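Local coordinates for xylanase and alpha-amylase inhibitor protein (Scadoxus multiflorus, PDB 3MU7) that inhibits both xylanase and alpha-amylase and is built on the TIM-barrel fold of glycosyl hydrolase family 18, at residues 81-86 with 90-95; 121-126 with 131-136; 216-219 with 223-226; 232-237 with 262-267. All blocks are in the same frame, centred on the assembly; numbering follows the deposited sequence.

Contact 1 of 4, residues 81-86 with 90-95; sequences YSLDSR and NDLAVY. With PEG (di(hydroxyethyl)ether), chain D; PEG (di(hydroxyethyl)ether), chain C.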
loop_
_atom_site.group_PDB
_atom_site.type_symbol
_atom_site.label_atom_id
_atom_site.label_comp_id
_atom_site.label_asym_id
_atom_site.label_seq_id
_atom_site.Cartn_x
_atom_site.Cartn_y
_atom_site.Cartn_z
ATOM N N TYR A 81 -0.164 16.968 1.210
ATOM C CA TYR A 81 0.756 16.382 2.155
ATOM C C TYR A 81 2.174 16.726 1.765
ATOM O O TYR A 81 2.514 16.765 0.580
ATOM C CB TYR A 81 0.549 14.868 2.286
ATOM C CG TYR A 81 0.781 14.041 1.042
ATOM C CD1 TYR A 81 2.056 13.564 0.725
ATOM C CD2 TYR A 81 -0.279 13.695 0.208
ATOM C CE1 TYR A 81 2.270 12.782 -0.399
ATOM C CE2 TYR A 81 -0.079 12.915 -0.926
ATOM C CZ TYR A 81 1.203 12.457 -1.224
ATOM O OH TYR A 81 1.415 11.669 -2.332
ATOM N N SER A 82 2.985 17.001 2.773
ATOM C CA SER A 82 4.395 17.278 2.577
ATOM C C SER A 82 5.090 17.009 3.888
ATOM O O SER A 82 4.452 16.903 4.932
ATOM C CB SER A 82 4.618 18.728 2.143
ATOM O OG SER A 82 4.212 19.621 3.154
ATOM N N LEU A 83 6.406 16.898 3.824
ATOM C CA LEU A 83 7.174 16.536 4.981
ATOM C C LEU A 83 8.546 17.168 4.864
ATOM O O LEU A 83 9.571 16.484 4.874
ATOM C CB LEU A 83 7.261 15.012 5.067
ATOM C CG LEU A 83 7.399 14.523 6.501
ATOM C CD1 LEU A 83 6.065 14.542 7.227
ATOM C CD2 LEU A 83 8.013 13.143 6.511
ATOM N N ASP A 84 8.549 18.490 4.761
ATOM C CA ASP A 84 9.770 19.252 4.510
ATOM C C ASP A 84 10.685 19.434 5.729
ATOM O O ASP A 84 11.903 19.488 5.561
ATOM C CB ASP A 84 9.440 20.612 3.878
ATOM C CG ASP A 84 8.828 20.487 2.488
ATOM O OD1 ASP A 84 9.253 19.604 1.711
ATOM O OD2 ASP A 84 7.924 21.286 2.168
ATOM N N SER A 85 10.127 19.543 6.939
ATOM C CA SER A 85 10.968 19.761 8.131
ATOM C C SER A 85 11.168 18.495 8.957
ATOM O O SER A 85 10.349 17.576 8.912
ATOM C CB SER A 85 10.416 20.880 9.023
ATOM O OG SER A 85 9.353 20.422 9.847
ATOM N N ARG A 86 12.251 18.460 9.726
ATOM C CA ARG A 86 12.499 17.353 10.642
ATOM C C ARG A 86 11.382 17.238 11.666
ATOM O O ARG A 86 10.957 16.134 12.007
ATOM C CB ARG A 86 13.846 17.512 11.344
ATOM C CG ARG A 86 15.043 17.314 10.427
ATOM C CD ARG A 86 16.364 17.434 11.181
ATOM N NE ARG A 86 16.451 16.504 12.307
ATOM C CZ ARG A 86 16.945 15.269 12.235
ATOM N NH1 ARG A 86 17.406 14.790 11.087
ATOM N NH2 ARG A 86 16.974 14.508 13.319
ATOM N N ASN A 90 8.981 13.957 12.819
ATOM C CA ASN A 90 8.756 13.580 14.217
ATOM C C ASN A 90 7.261 13.567 14.531
ATOM O O ASN A 90 6.729 12.608 15.079
ATOM C CB ASN A 90 9.488 14.589 15.122
ATOM C CG ASN A 90 9.429 14.252 16.629
ATOM O OD1 ASN A 90 9.484 13.078 17.046
ATOM N ND2 ASN A 90 9.464 15.310 17.456
ATOM N N ASP A 91 6.587 14.652 14.163
ATOM C CA ASP A 91 5.174 14.820 14.458
ATOM C C ASP A 91 4.330 13.726 13.831
ATOM O O ASP A 91 3.465 13.143 14.482
ATOM C CB ASP A 91 4.682 16.182 13.968
ATOM C CG ASP A 91 5.299 17.337 14.723
ATOM O OD1 ASP A 91 5.892 17.108 15.796
ATOM O OD2 ASP A 91 5.192 18.471 14.218
ATOM N N LEU A 92 4.575 13.452 12.557
ATOM C CA LEU A 92 3.815 12.418 11.888
ATOM C C LEU A 92 4.112 11.036 12.471
ATOM O O LEU A 92 3.196 10.246 12.678
ATOM C CB LEU A 92 4.047 12.448 10.377
ATOM C CG LEU A 92 3.186 11.483 9.546
ATOM C CD1 LEU A 92 1.689 11.700 9.790
ATOM C CD2 LEU A 92 3.506 11.621 8.062
ATOM N N ALA A 93 5.385 10.749 12.763
ATOM C CA ALA A 93 5.747 9.463 13.357
ATOM C C ALA A 93 5.024 9.225 14.680
ATOM O O ALA A 93 4.445 8.165 14.899
ATOM C CB ALA A 93 7.247 9.353 13.547
ATOM N N VAL A 94 5.044 10.226 15.555
ATOM C CA VAL A 94 4.401 10.106 16.865
ATOM C C VAL A 94 2.884 9.979 16.719
ATOM O O VAL A 94 2.258 9.141 17.369
ATOM C CB VAL A 94 4.787 11.286 17.786
ATOM C CG1 VAL A 94 3.943 11.313 19.061
ATOM C CG2 VAL A 94 6.270 11.205 18.137
ATOM N N TYR A 95 2.306 10.795 15.845
ATOM C CA TYR A 95 0.867 10.740 15.592
ATOM C C TYR A 95 0.438 9.347 15.130
ATOM O O TYR A 95 -0.530 8.785 15.647
ATOM C CB TYR A 95 0.493 11.795 14.551
ATOM C CG TYR A 95 -0.911 11.685 14.006
ATOM C CD1 TYR A 95 -2.003 12.199 14.716
ATOM C CD2 TYR A 95 -1.157 11.072 12.775
ATOM C CE1 TYR A 95 -3.301 12.093 14.212
ATOM C CE2 TYR A 95 -2.444 10.976 12.272
ATOM C CZ TYR A 95 -3.502 11.481 12.992
ATOM O OH TYR A 95 -4.766 11.370 12.471
HETATM C C1 PEG D . 13.402 21.756 11.712
HETATM O O1 PEG D . 12.302 20.953 12.158
HETATM C C2 PEG D . 14.399 20.902 10.923
HETATM O O2 PEG D . 14.020 20.715 9.546
HETATM C C1 PEG C . 17.914 11.455 9.952
HETATM O O1 PEG C . 18.991 12.187 10.400
HETATM C C2 PEG C . 18.225 10.914 8.606
HETATM O O2 PEG C . 17.378 11.632 7.844
#
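The backbone N of Arg86 donates a nearly straight hydrogen bond of 2.9 Å to O2 of a di(hydroxyethyl)ether (chain D), while Arg86 O accepts from the backbone N of Asn90 at 3.1 Å, with the donor in the carbonyl plane. The second bond closes the opening turn of the helix; the first occupies an N-H at the helix start, where there is no preceding turn to accept it. Ser85, just ahead, is the N-cap residue, and its OG takes the backbone N of Asp88. The chain D ether lies along the aliphatic part of the arginine, its C2 3.5 Å from Arg86 CB. Farther out the Arg86 chain bends at chi3 (56°), and the guanidinium presents NH1 edge-on, in its own plane, to O1 of a second ether (chain C) at 3.1 Å. Two ether molecules, probably from the crystallisation liquor, thus bind at this exposed polar end. The buried end is apolar. Leu83 and Leu92 cross at about a right angle and touch by single methyls, Leu83 CD1 lying 4.0 Å from Leu92 CD2. With CG anti to its backbone N (chi1 -174°), Leu92 reaches from the helix toward the loop. The loop after barrel strand 69-76 thus folds back over the helix that it leads into, 86-101. Phe38 touches both leucines; Leu83 also rests on Tyr133 of helix 133-144, and Leu92 on Leu35 of strand 29-37.

Contact 2 of 4, residues 121-126 with 131-136; sequences IDFHIE and SQYQLL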
loop_
_atom_site.group_PDB
_atom_site.type_symbol
_atom_site.label_atom_id
_atom_site.label_comp_id
_atom_site.label_asym_id
_atom_site.label_seq_id
_atom_site.Cartn_x
_atom_site.Cartn_y
_atom_site.Cartn_z
ATOM N N ILE A 121 2.176 0.676 8.385
ATOM C CA ILE A 121 2.042 1.919 7.637
ATOM C C ILE A 121 2.614 1.741 6.244
ATOM O O ILE A 121 3.725 1.227 6.083
ATOM C CB ILE A 121 2.791 3.091 8.344
ATOM C CG1 ILE A 121 2.313 3.293 9.795
ATOM C CG2 ILE A 121 2.711 4.379 7.515
ATOM C CD1 ILE A 121 0.848 3.663 9.940
ATOM N N ASP A 122 1.850 2.192 5.257
ATOM C CA ASP A 122 2.237 2.144 3.854
ATOM C C ASP A 122 2.592 3.547 3.364
ATOM O O ASP A 122 1.798 4.478 3.500
ATOM C CB ASP A 122 1.071 1.575 3.047
ATOM C CG ASP A 122 1.317 1.582 1.560
ATOM O OD1 ASP A 122 2.247 0.882 1.107
ATOM O OD2 ASP A 122 0.558 2.266 0.842
ATOM N N PHE A 123 3.788 3.694 2.798
ATOM C CA PHE A 123 4.268 4.980 2.271
ATOM C C PHE A 123 3.869 5.079 0.798
ATOM O O PHE A 123 4.568 4.555 -0.084
ATOM C CB PHE A 123 5.797 5.068 2.356
ATOM C CG PHE A 123 6.355 5.400 3.723
ATOM C CD1 PHE A 123 7.370 6.345 3.837
ATOM C CD2 PHE A 123 5.908 4.757 4.879
ATOM C CE1 PHE A 123 7.942 6.646 5.079
ATOM C CE2 PHE A 123 6.471 5.061 6.124
ATOM C CZ PHE A 123 7.489 6.009 6.221
ATOM N N HIS A 124 2.759 5.746 0.515
ATOM C CA HIS A 124 2.308 5.960 -0.871
ATOM C C HIS A 124 2.604 7.420 -1.244
ATOM O O HIS A 124 1.710 8.210 -1.564
ATOM C CB HIS A 124 0.817 5.617 -0.998
ATOM C CG HIS A 124 0.319 5.478 -2.409
ATOM N ND1 HIS A 124 -0.144 4.280 -2.907
ATOM C CD2 HIS A 124 0.185 6.379 -3.414
ATOM C CE1 HIS A 124 -0.537 4.447 -4.158
ATOM N NE2 HIS A 124 -0.350 5.710 -4.490
ATOM N N ILE A 125 3.885 7.767 -1.196
ATOM C CA ILE A 125 4.336 9.139 -1.406
ATOM C C ILE A 125 4.543 9.373 -2.890
ATOM O O ILE A 125 5.462 8.812 -3.494
ATOM C CB ILE A 125 5.625 9.437 -0.602
ATOM C CG1 ILE A 125 5.446 9.085 0.887
ATOM C CG2 ILE A 125 6.072 10.882 -0.811
ATOM C CD1 ILE A 125 4.207 9.691 1.565
ATOM N N GLU A 126 3.684 10.210 -3.463
ATOM C CA GLU A 126 3.617 10.394 -4.904
ATOM C C GLU A 126 4.174 11.741 -5.364
ATOM O O GLU A 126 4.294 11.981 -6.563
ATOM C CB GLU A 126 2.171 10.196 -5.381
ATOM C CG GLU A 126 2.011 9.989 -6.887
ATOM C CD GLU A 126 2.591 8.646 -7.403
ATOM O OE1 GLU A 126 2.166 7.559 -6.893
ATOM O OE2 GLU A 126 3.413 8.690 -8.297
ATOM N N SER A 131 12.393 14.514 0.678
ATOM C CA SER A 131 12.002 15.379 1.792
ATOM C C SER A 131 12.655 14.851 3.094
ATOM O O SER A 131 13.787 14.575 3.177
ATOM C CB SER A 131 10.397 15.359 1.946
ATOM O OG SER A 131 9.832 15.655 0.670
ATOM N N GLN A 132 11.800 14.683 4.075
ATOM C CA GLN A 132 12.208 14.093 5.354
ATOM C C GLN A 132 11.595 12.710 5.583
ATOM O O GLN A 132 11.471 12.250 6.722
ATOM C CB GLN A 132 11.918 15.036 6.528
ATOM C CG GLN A 132 12.717 16.341 6.481
ATOM C CD GLN A 132 14.203 16.168 6.799
ATOM O OE1 GLN A 132 14.641 15.125 7.278
ATOM N NE2 GLN A 132 14.983 17.218 6.553
ATOM N N TYR A 133 11.226 12.041 4.496
ATOM C CA TYR A 133 10.641 10.702 4.608
ATOM C C TYR A 133 11.605 9.652 5.165
ATOM O O TYR A 133 11.164 8.712 5.827
ATOM C CB TYR A 133 10.003 10.252 3.289
ATOM C CG TYR A 133 8.755 11.040 2.977
ATOM C CD1 TYR A 133 8.752 12.016 1.989
ATOM C CD2 TYR A 133 7.580 10.817 3.693
ATOM C CE1 TYR A 133 7.599 12.759 1.723
ATOM C CE2 TYR A 133 6.435 11.554 3.444
ATOM C CZ TYR A 133 6.450 12.507 2.453
ATOM O OH TYR A 133 5.303 13.221 2.210
ATOM N N GLN A 134 12.908 9.822 4.931
ATOM C CA GLN A 134 13.890 8.942 5.556
ATOM C C GLN A 134 13.833 9.057 7.082
ATOM O O GLN A 134 13.819 8.045 7.776
ATOM C CB GLN A 134 15.304 9.199 5.023
ATOM C CG GLN A 134 16.390 8.344 5.680
ATOM C CD GLN A 134 16.322 6.868 5.318
ATOM O OE1 GLN A 134 15.525 6.444 4.485
ATOM N NE2 GLN A 134 17.170 6.077 5.949
ATOM N N LEU A 135 13.792 10.281 7.601
ATOM C CA LEU A 135 13.658 10.482 9.043
ATOM C C LEU A 135 12.345 9.902 9.585
ATOM O O LEU A 135 12.336 9.281 10.639
ATOM C CB LEU A 135 13.794 11.961 9.413
ATOM C CG LEU A 135 13.694 12.318 10.903
ATOM C CD1 LEU A 135 14.738 11.600 11.753
ATOM C CD2 LEU A 135 13.797 13.819 11.093
ATOM N N LEU A 136 11.245 10.102 8.860
ATOM C CA LEU A 136 9.974 9.514 9.257
ATOM C C LEU A 136 10.098 7.995 9.376
ATOM O O LEU A 136 9.688 7.410 10.382
ATOM C CB LEU A 136 8.878 9.869 8.256
ATOM C CG LEU A 136 7.523 9.190 8.487
ATOM C CD1 LEU A 136 6.889 9.642 9.798
ATOM C CD2 LEU A 136 6.593 9.472 7.331
#
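Ile125 lies with its branches spread over one face of the Tyr133 ring, joining strand 120-125 to helix 133-144 in a beta-alpha-beta unit of the TIM barrel. Its CG1, anti to the carbonyl carbon (chi1 -53°), makes a CH-pi contact, 3.9 Å from the ring centroid and 19° off the normal. The two methyls lie on that same side of the ring, flanking CZ: CG2 of Ile125 is 3.5 Å from Tyr133 CE1, and its CD1 is 3.5 Å from Tyr133 CE2. An alanine in place of Tyr133 is likely to strip Ile125 of this aromatic cover and open a gap beside Phe38 and Tyr81, which also touch the ring. Beside this pair, Phe123 slides antiparallel past Leu136, its CZ 3.7 Å from Leu136 CD2, while the ring edge faces Tyr133 O. Around this layer, Phe174 meets Phe123 edge-to-face, and Leu92 and Ala93 of helix 86-101 back Leu136. Asp122 and His124 on the strand, and Glu126 just after it, point the other way and match positions of the family 18 DxxDxDxE signature, with a histidine where its last aspartate would be. Tyr133 and Leu136 are set by the first helical turn, where Leu136 N bonds to Gln132 O at 3.0 Å.

Contact 3 of 4, residues 216-219 with 223-226; sequences GFPA and AAGS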
loop_
_atom_site.group_PDB
_atom_site.type_symbol
_atom_site.label_atom_id
_atom_site.label_comp_id
_atom_site.label_asym_id
_atom_site.label_seq_id
_atom_site.Cartn_x
_atom_site.Cartn_y
_atom_site.Cartn_z
ATOM N N GLY A 216 2.306 -4.335 -8.603
ATOM C CA GLY A 216 1.037 -3.613 -8.554
ATOM C C GLY A 216 0.421 -3.455 -9.925
ATOM O O GLY A 216 1.069 -2.956 -10.855
ATOM N N PHE A 217 -0.841 -3.860 -10.031
ATOM C CA PHE A 217 -1.600 -3.779 -11.276
ATOM C C PHE A 217 -2.966 -3.138 -11.057
ATOM O O PHE A 217 -3.540 -3.267 -9.976
ATOM C CB PHE A 217 -1.837 -5.172 -11.857
ATOM C CG PHE A 217 -0.607 -5.823 -12.394
ATOM C CD1 PHE A 217 -0.016 -6.874 -11.719
ATOM C CD2 PHE A 217 -0.037 -5.392 -13.587
ATOM C CE1 PHE A 217 1.143 -7.488 -12.221
ATOM C CE2 PHE A 217 1.119 -6.000 -14.095
ATOM C CZ PHE A 217 1.701 -7.047 -13.408
ATOM N N PRO A 218 -3.522 -2.482 -12.094
ATOM C CA PRO A 218 -4.909 -2.016 -12.005
ATOM C C PRO A 218 -5.880 -3.186 -12.083
ATOM O O PRO A 218 -5.656 -4.133 -12.836
ATOM C CB PRO A 218 -5.076 -1.123 -13.243
ATOM C CG PRO A 218 -3.709 -0.934 -13.813
ATOM C CD PRO A 218 -2.889 -2.100 -13.369
ATOM N N ALA A 219 -6.970 -3.113 -11.326
ATOM C CA ALA A 219 -7.942 -4.203 -11.279
ATOM C C ALA A 219 -8.955 -4.164 -12.427
ATOM O O ALA A 219 -9.693 -5.130 -12.629
ATOM C CB ALA A 219 -8.650 -4.230 -9.927
ATOM N N ALA A 223 -9.575 1.728 -13.826
ATOM C CA ALA A 223 -8.949 1.989 -12.525
ATOM C C ALA A 223 -7.665 2.808 -12.617
ATOM O O ALA A 223 -7.221 3.374 -11.619
ATOM C CB ALA A 223 -8.684 0.677 -11.796
ATOM N N ALA A 224 -7.062 2.844 -13.802
ATOM C CA ALA A 224 -5.829 3.587 -14.042
ATOM C C ALA A 224 -5.874 4.185 -15.440
ATOM O O ALA A 224 -6.620 3.705 -16.293
ATOM C CB ALA A 224 -4.621 2.674 -13.892
ATOM N N GLY A 225 -5.070 5.222 -15.670
ATOM C CA GLY A 225 -4.974 5.863 -16.982
ATOM C C GLY A 225 -4.374 4.966 -18.038
ATOM O O GLY A 225 -4.718 5.069 -19.219
ATOM N N SER A 226 -3.467 4.089 -17.611
ATOM C CA SER A 226 -2.803 3.136 -18.492
ATOM C C SER A 226 -2.181 2.023 -17.656
ATOM O O SER A 226 -2.042 2.156 -16.435
ATOM C CB SER A 226 -1.723 3.832 -19.332
ATOM O OG SER A 226 -0.690 4.351 -18.514
#
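The Ala223 methyl packs against Pro218, where the loop that leaves barrel strand 213-218 doubles back against it before helix 231-242. In a TIM barrel this is the carboxyl end of the strands, where family 18 enzymes carry their active-site loops. Ala223 CB lies 4.3 Å from Pro218 CB and 4.2 Å from the backbone N of Ala219, and it also touches Trp258 of helix 256-262. Ala224 makes the closer approach. Its CB lies 3.7 Å from Pro218 CG and 3.9 Å from Pro218 CB, so one small methyl rests against the outer carbons of the pyrrolidine ring. The contact is pure van der Waals packing, and the proline, lacking an N-H, offers the loop no backbone donor. Polar ties are made to other groups instead: Ala224 O accepts from a bound di(hydroxyethyl)ether, probably from the crystallisation liquor, and at Gly225 the backbone N donates to Asn183 OD1. Tyr182, next to that asparagine, packs on Pro218 as well. At Ser226 the CB turns away from the strand and the side chain meets Pro185; what faces the proline is backbone, with Ser226 O 4.4 Å from Pro218 CG.

Contact 4 of 4, residues 232-237 with 262-267; sequences TKVKFS and SQFSNK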
loop_
_atom_site.group_PDB
_atom_site.type_symbol
_atom_site.label_atom_id
_atom_site.label_comp_id
_atom_site.label_asym_id
_atom_site.label_seq_id
_atom_site.Cartn_x
_atom_site.Cartn_y
_atom_site.Cartn_z
ATOM N N THR A 232 -5.445 -13.106 -17.163
ATOM C CA THR A 232 -4.847 -14.289 -17.824
ATOM C C THR A 232 -3.458 -13.959 -18.359
ATOM O O THR A 232 -2.618 -14.867 -18.389
ATOM C CB THR A 232 -5.712 -14.767 -19.008
ATOM O OG1 THR A 232 -7.001 -15.172 -18.512
ATOM C CG2 THR A 232 -5.026 -15.943 -19.482
ATOM N N LYS A 233 -3.186 -12.748 -18.787
ATOM C CA LYS A 233 -1.907 -12.352 -19.242
ATOM C C LYS A 233 -0.914 -12.258 -18.058
ATOM O O LYS A 233 0.235 -12.586 -18.181
ATOM C CB LYS A 233 -1.930 -11.085 -20.022
ATOM C CG LYS A 233 -2.640 -11.197 -21.353
ATOM C CD LYS A 233 -2.538 -9.946 -22.210
ATOM C CE LYS A 233 -3.221 -10.083 -23.514
ATOM N NZ LYS A 233 -3.102 -8.869 -24.373
ATOM N N VAL A 234 -1.378 -11.710 -16.910
ATOM C CA VAL A 234 -0.466 -11.676 -15.764
ATOM C C VAL A 234 -0.051 -13.118 -15.376
ATOM O O VAL A 234 1.133 -13.364 -15.186
ATOM C CB VAL A 234 -1.197 -10.992 -14.561
ATOM C CG1 VAL A 234 -0.279 -11.056 -13.312
ATOM C CG2 VAL A 234 -1.535 -9.513 -14.848
ATOM N N LYS A 235 -1.010 -14.013 -15.310
ATOM C CA LYS A 235 -0.693 -15.383 -14.953
ATOM C C LYS A 235 0.277 -16.032 -15.962
ATOM O O LYS A 235 1.218 -16.737 -15.582
ATOM C CB LYS A 235 -1.982 -16.224 -14.831
ATOM C CG LYS A 235 -2.885 -15.793 -13.710
ATOM C CD LYS A 235 -4.283 -16.381 -14.006
ATOM C CE LYS A 235 -4.452 -17.616 -13.305
ATOM N NZ LYS A 235 -5.900 -18.083 -13.229
ATOM N N PHE A 236 0.006 -15.837 -17.216
ATOM C CA PHE A 236 0.796 -16.499 -18.248
ATOM C C PHE A 236 2.166 -15.923 -18.419
ATOM O O PHE A 236 3.186 -16.624 -18.537
ATOM C CB PHE A 236 0.067 -16.425 -19.600
ATOM C CG PHE A 236 0.787 -17.097 -20.696
ATOM C CD1 PHE A 236 0.711 -18.510 -20.846
ATOM C CD2 PHE A 236 1.487 -16.383 -21.575
ATOM C CE1 PHE A 236 1.363 -19.150 -21.937
ATOM C CE2 PHE A 236 2.173 -17.040 -22.661
ATOM C CZ PHE A 236 2.047 -18.465 -22.854
ATOM N N SER A 237 2.264 -14.556 -18.418
ATOM C CA SER A 237 3.493 -13.851 -18.804
ATOM C C SER A 237 4.257 -13.350 -17.695
ATOM O O SER A 237 5.520 -13.200 -17.883
ATOM C CB SER A 237 3.173 -12.622 -19.606
ATOM O OG SER A 237 2.531 -12.896 -20.776
ATOM N N SER A 262 -14.653 -6.100 -11.363
ATOM C CA SER A 262 -13.982 -6.870 -12.401
ATOM C C SER A 262 -13.744 -8.328 -12.054
ATOM O O SER A 262 -13.540 -9.142 -12.948
ATOM C CB SER A 262 -12.637 -6.230 -12.697
ATOM O OG SER A 262 -11.751 -6.477 -11.619
ATOM N N GLN A 263 -13.750 -8.665 -10.794
ATOM C CA GLN A 263 -13.354 -9.966 -10.270
ATOM C C GLN A 263 -11.955 -10.412 -10.689
ATOM O O GLN A 263 -11.700 -11.556 -10.821
ATOM C CB GLN A 263 -14.424 -11.038 -10.595
ATOM C CG GLN A 263 -15.722 -10.718 -9.941
ATOM C CD GLN A 263 -16.679 -11.883 -9.972
ATOM O OE1 GLN A 263 -16.406 -12.958 -9.525
ATOM N NE2 GLN A 263 -17.796 -11.638 -10.481
ATOM N N PHE A 264 -11.069 -9.423 -10.872
ATOM C CA PHE A 264 -9.675 -9.658 -11.251
ATOM C C PHE A 264 -8.987 -10.644 -10.311
ATOM O O PHE A 264 -8.393 -11.629 -10.766
ATOM C CB PHE A 264 -8.922 -8.325 -11.265
ATOM C CG PHE A 264 -7.577 -8.373 -11.948
ATOM C CD1 PHE A 264 -7.423 -7.863 -13.228
ATOM C CD2 PHE A 264 -6.458 -8.877 -11.295
ATOM C CE1 PHE A 264 -6.186 -7.873 -13.853
ATOM C CE2 PHE A 264 -5.220 -8.894 -11.918
ATOM C CZ PHE A 264 -5.089 -8.393 -13.200
ATOM N N SER A 265 -9.069 -10.402 -9.002
ATOM C CA SER A 265 -8.418 -11.304 -8.050
ATOM C C SER A 265 -9.048 -12.703 -8.049
ATOM O O SER A 265 -8.333 -13.690 -7.911
ATOM C CB SER A 265 -8.365 -10.726 -6.634
ATOM O OG SER A 265 -9.662 -10.474 -6.145
ATOM N N ASN A 266 -10.371 -12.792 -8.202
ATOM C CA ASN A 266 -11.018 -14.102 -8.374
ATOM C C ASN A 266 -10.399 -14.866 -9.547
ATOM O O ASN A 266 -10.079 -16.050 -9.421
ATOM C CB ASN A 266 -12.535 -13.968 -8.564
ATOM C CG ASN A 266 -13.285 -13.801 -7.250
ATOM O OD1 ASN A 266 -12.755 -14.074 -6.172
ATOM N ND2 ASN A 266 -14.538 -13.364 -7.341
ATOM N N LYS A 267 -10.192 -14.173 -10.666
ATOM C CA LYS A 267 -9.611 -14.776 -11.870
ATOM C C LYS A 267 -8.144 -15.163 -11.686
ATOM O O LYS A 267 -7.715 -16.225 -12.149
ATOM C CB LYS A 267 -9.772 -13.844 -13.074
ATOM C CG LYS A 267 -11.219 -13.631 -13.489
ATOM C CD LYS A 267 -11.327 -12.597 -14.594
ATOM C CE LYS A 267 -12.771 -12.211 -14.845
ATOM N NZ LYS A 267 -12.864 -11.085 -15.814
#
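Val234 and Phe264 form the buried, packed part of an otherwise sparse meeting of two helices. Val234 CG2 lies near the plane of the Phe264 ring, at its edge, 4.1 Å from CZ, and the two side chains cross at about a right angle. Phe264 has CG anti to its backbone N (chi1 -166°), which carries the ring tip over to the valine. The solvent side, by contrast, is a rim of two lysines, where the salient tie is one hydrogen bond: Lys235 NZ donates to the backbone O of Lys267 at 2.8 Å, in the carbonyl plane with a C=O...N angle of 159°. Lys235 reaches across with its chain turned at chi3 (96°). Lys267 O lies near the carboxyl end of the short helix 264-269, whose dipole would probably favour the ammonium. A methionine in place of Lys235 would probably leave Lys267 O without its ammonium partner and the two helices without this polar link. Lys267 itself is exposed and leads its amine away, its side chain lying beside Pro231. The start of its helix is fixed separately: Ser262 OG accepts from Phe264 N at 3.1 Å in an ST turn, and Asn266 ND2 donates to Gln263 OE1 at 2.9 Å. Gln263, with positive phi, marks the break between helices 256-262 and 264-269. Helix 231-242 thus lies against the short helix 264-269 near the chain's end; Ile268 also touches Val234 and Lys235, while Phe264 also touches Leu253 of strand 248-254.

How the contacts relate
The four contacts follow one another along the chain and form two clusters in the barrel. Contacts 1 and 2, with centres about 9 Å apart, share the neighbourhood of helices 86-101 and 133-144; they are joined by hydrogen bonds from Glu126 N to Tyr81 OH and from Gln132 N to Leu83 O. Contacts 3 and 4 lie about 13 Å apart between centres, and Ser262 OG reaches Ala219 O between them. Contacts 1 and 4 are on opposite sides of the chain's centre, about 38 Å apart between centres. Contacts 2 and 3, about 22 Å apart between centres, reach the same barrel sheet: contact 2 joins one strand to a helix, contact 3 another to the loop that follows it.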